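Local coordinates for protein Aln2 (Streptomyces sp. CM020, PDB 6P7L) that belongs to the SnoaL-like branch of the NTF2-like superfamily and probably takes part in biosynthesis of the polyketide antibiotic alnumycin, at the interface of chains A and B. Residues are numbered along the deposited sequence; one frame, centred on the assembly and turned at random. Chains: chain A/B, Aln2.

The interface of chains A and B. Residues chain A 105, 121, 138, 140, 162; chain B 48-49, 52, 100-101.
A bend at chi2 (-72°) in B:Arg100 lays its CD over the centre of one face of the A:Tyr121 ring, 3.5 Å from the centroid, and sends the guanidinium on to A:Asp162. A:Tyr121 itself has CG anti to the carbonyl carbon (chi1 -60°), its phenol pointing into chain B. Arginine and aspartate meet tip to tip in a side-on salt bridge: B:Arg100 NH2 reaches A:Asp162 OD1 at 2.9 Å and B:Arg100 NE reaches OD2 at 3.0 Å, both nearly straight at the hydrogen, though the guanidinium is tilted out of the carboxylate plane. A:Thr138 OG1 donates to the anti lone pair of A:Asp162 OD2 (2.6 Å), which thus accepts from both chains, and helps hold the carboxylate in position.

At the far end of the ring, the phenol OH of A:Tyr121 gives a 2.6 Å hydrogen bond to the anti lone pair of B:Asp52 OD2. B:His101 holds this acceptor in place, its backbone N bonding OD2 and its ring ND1 bonding OD1. B:His49 CD2 lies against A:Tyr121 CE1, the two side chains running in opposite directions, and its ring takes the edge of A:Phe140 over one face, with A:Phe140 CE2 3.8 Å above its plane. B:His49 NE2 also donates to A:Met105 O (2.7 Å), though A:Met105 is poorly ordered.

Strands 116-127 and 139-148, loop residues A:Met105 and A:Thr138 and the start of helix 162-168 here face chain B's strand 98-104 and the C-terminal end of helix 34-52, within an interface that as a whole is not an exact two-fold; the assembly holds three copies, and the structure alone does not show whether this pairing is biological.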
ATOM      1  N   MET A 105      -5.054   0.690   3.551  1.00 18.70           N
ATOM      2  CA  MET A 105      -5.849   1.020   4.740  1.00 18.15           C
ATOM      3  C   MET A 105      -7.002   0.026   4.917  1.00 10.35           C
ATOM      4  O   MET A 105      -8.179   0.419   5.062  1.00 14.32           O
ATOM      5  CB  MET A 105      -6.426   2.445   4.693  1.00 31.72           C
ATOM      6  CG  MET A 105      -5.528   3.653   4.887  1.00 76.53           C
ATOM      7  SD  MET A 105      -4.302   3.617   6.207  1.00 38.57           S
ATOM      8  CE  MET A 105      -3.163   2.949   4.986  1.00  9.56           C
ATOM      9  N   TYR A 121      -9.274   1.427   0.997  1.00 12.18           N
ATOM     10  CA  TYR A 121      -9.123   2.417  -0.047  1.00 12.67           C
ATOM     11  C   TYR A 121      -8.596   1.740  -1.315  1.00 13.70           C
ATOM     12  O   TYR A 121      -7.752   0.851  -1.243  1.00 15.28           O
ATOM     13  CB  TYR A 121      -8.111   3.480   0.364  1.00 12.27           C
ATOM     14  CG  TYR A 121      -8.435   4.285   1.623  1.00 12.90           C
ATOM     15  CD1 TYR A 121      -9.672   4.218   2.225  1.00 13.38           C
ATOM     16  CD2 TYR A 121      -7.486   5.123   2.183  1.00 16.31           C
ATOM     17  CE1 TYR A 121      -9.971   4.991   3.352  1.00 14.08           C
ATOM     18  CE2 TYR A 121      -7.756   5.872   3.305  1.00 15.52           C
ATOM     19  CZ  TYR A 121      -9.016   5.814   3.870  1.00 16.91           C
ATOM     20  OH  TYR A 121      -9.309   6.605   4.957  1.00 18.33           O
ATOM     21  N   THR A 138     -10.190   8.107  -6.260  1.00 15.35           N
ATOM     22  CA  THR A 138     -10.095   7.085  -5.244  1.00 13.84           C
ATOM     23  C   THR A 138     -11.489   6.565  -4.894  1.00 15.75           C
ATOM     24  O   THR A 138     -12.511   7.207  -5.140  1.00 16.14           O
ATOM     25  CB  THR A 138      -9.370   7.630  -4.029  1.00 10.96           C
ATOM     26  OG1 THR A 138     -10.005   8.811  -3.587  1.00 15.49           O
ATOM     27  CG2 THR A 138      -7.944   7.982  -4.363  1.00 14.17           C
ATOM     28  N   PHE A 140     -13.718   4.009  -1.903  1.00 17.13           N
ATOM     29  CA  PHE A 140     -13.821   3.273  -0.660  1.00 13.99           C
ATOM     30  C   PHE A 140     -14.612   2.016  -0.941  1.00 13.47           C
ATOM     31  O   PHE A 140     -15.761   2.087  -1.406  1.00 15.48           O
ATOM     32  CB  PHE A 140     -14.501   4.082   0.409  1.00 16.71           C
ATOM     33  CG  PHE A 140     -14.387   3.475   1.779  1.00 20.40           C
ATOM     34  CD1 PHE A 140     -15.301   2.545   2.234  1.00 20.25           C
ATOM     35  CD2 PHE A 140     -13.338   3.826   2.600  1.00 15.88           C
ATOM     36  CE1 PHE A 140     -15.198   2.000   3.507  1.00 26.19           C
ATOM     37  CE2 PHE A 140     -13.223   3.266   3.899  1.00 25.33           C
ATOM     38  CZ  PHE A 140     -14.156   2.364   4.325  1.00 22.89           C
ATOM     39  N   ASP A 162     -15.099   8.274  -4.708  1.00 13.28           N
ATOM     40  CA  ASP A 162     -15.014   9.482  -3.902  1.00 16.03           C
ATOM     41  C   ASP A 162     -15.457  10.708  -4.676  1.00 18.69           C
ATOM     42  O   ASP A 162     -15.987  11.643  -4.069  1.00 15.82           O
ATOM     43  CB  ASP A 162     -13.591   9.665  -3.385  1.00 15.13           C
ATOM     44  CG  ASP A 162     -13.265   8.744  -2.198  1.00 15.74           C
ATOM     45  OD1 ASP A 162     -14.185   8.496  -1.381  1.00 16.38           O
ATOM     46  OD2 ASP A 162     -12.070   8.323  -2.059  1.00 16.12           O
TER
ATOM     47  N   MET B  48      -6.948   6.239  10.135  1.00 13.15           N
ATOM     48  CA  MET B  48      -7.025   7.060   8.937  1.00 13.73           C
ATOM     49  C   MET B  48      -8.450   7.099   8.401  1.00 20.34           C
ATOM     50  O   MET B  48      -8.884   8.123   7.871  1.00 17.64           O
ATOM     51  CB  MET B  48      -6.070   6.548   7.860  1.00 16.04           C
ATOM     52  CG  MET B  48      -4.607   6.821   8.190  1.00 21.69           C
ATOM     53  SD  MET B  48      -4.308   8.588   8.480  1.00 27.83           S
ATOM     54  CE  MET B  48      -4.270   8.597  10.236  1.00 15.43           C
ATOM     55  N   HIS B  49      -9.189   5.988   8.490  1.00 13.89           N
ATOM     56  CA  HIS B  49     -10.585   6.048   8.053  1.00 14.81           C
ATOM     57  C   HIS B  49     -11.326   7.129   8.814  1.00 15.38           C
ATOM     58  O   HIS B  49     -12.131   7.864   8.240  1.00 16.79           O
ATOM     59  CB  HIS B  49     -11.332   4.729   8.246  1.00 17.29           C
ATOM     60  CG  HIS B  49     -10.907   3.638   7.328  1.00 20.04           C
ATOM     61  ND1 HIS B  49     -11.521   2.406   7.316  1.00 20.38           N
ATOM     62  CD2 HIS B  49      -9.898   3.567   6.427  1.00 16.40           C
ATOM     63  CE1 HIS B  49     -10.901   1.616   6.452  1.00 25.67           C
ATOM     64  NE2 HIS B  49      -9.919   2.305   5.891  1.00 15.60           N
ATOM     65  N   ASP B  52      -9.952  10.671   7.563  1.00 16.82           N
ATOM     66  CA  ASP B  52     -10.409  10.951   6.206  1.00 17.78           C
ATOM     67  C   ASP B  52     -11.919  11.087   6.138  1.00 19.71           C
ATOM     68  O   ASP B  52     -12.430  11.734   5.213  1.00 21.67           O
ATOM     69  CB  ASP B  52      -9.924   9.844   5.265  1.00 17.65           C
ATOM     70  CG  ASP B  52      -8.414   9.863   5.069  1.00 19.72           C
ATOM     71  OD1 ASP B  52      -7.798  10.971   5.168  1.00 18.60           O
ATOM     72  OD2 ASP B  52      -7.833   8.776   4.790  1.00 18.27           O
ATOM     73  N   ARG B 100      -7.685  10.944   1.005  1.00 13.88           N
ATOM     74  CA  ARG B 100      -7.367   9.578   1.411  1.00 13.02           C
ATOM     75  C   ARG B 100      -5.890   9.498   1.744  1.00 16.23           C
ATOM     76  O   ARG B 100      -5.063   9.873   0.920  1.00 16.01           O
ATOM     77  CB  ARG B 100      -7.719   8.568   0.318  1.00 13.57           C
ATOM     78  CG  ARG B 100      -9.173   8.534  -0.014  1.00 12.96           C
ATOM     79  CD  ARG B 100      -9.973   7.872   1.102  1.00 13.05           C
ATOM     80  NE  ARG B 100     -11.398   7.921   0.820  1.00 15.78           N
ATOM     81  CZ  ARG B 100     -12.356   7.839   1.744  1.00 15.69           C
ATOM     82  NH1 ARG B 100     -12.062   7.690   3.034  1.00 17.06           N
ATOM     83  NH2 ARG B 100     -13.631   7.920   1.372  1.00 15.58           N
ATOM     84  N   HIS B 101      -5.564   9.014   2.949  1.00 17.06           N
ATOM     85  CA  HIS B 101      -4.183   8.832   3.407  1.00 14.31           C
ATOM     86  C   HIS B 101      -3.739   7.444   2.972  1.00 19.66           C
ATOM     87  O   HIS B 101      -4.480   6.468   3.110  1.00 19.39           O
ATOM     88  CB  HIS B 101      -4.067   8.997   4.941  1.00 18.13           C
ATOM     89  CG  HIS B 101      -4.029  10.436   5.402  1.00 17.07           C
ATOM     90  ND1 HIS B 101      -5.139  11.246   5.389  1.00 19.91           N
ATOM     91  CD2 HIS B 101      -3.008  11.217   5.840  1.00 25.18           C
ATOM     92  CE1 HIS B 101      -4.813  12.460   5.798  1.00 27.68           C
ATOM     93  NE2 HIS B 101      -3.523  12.473   6.073  1.00 18.06           N
TER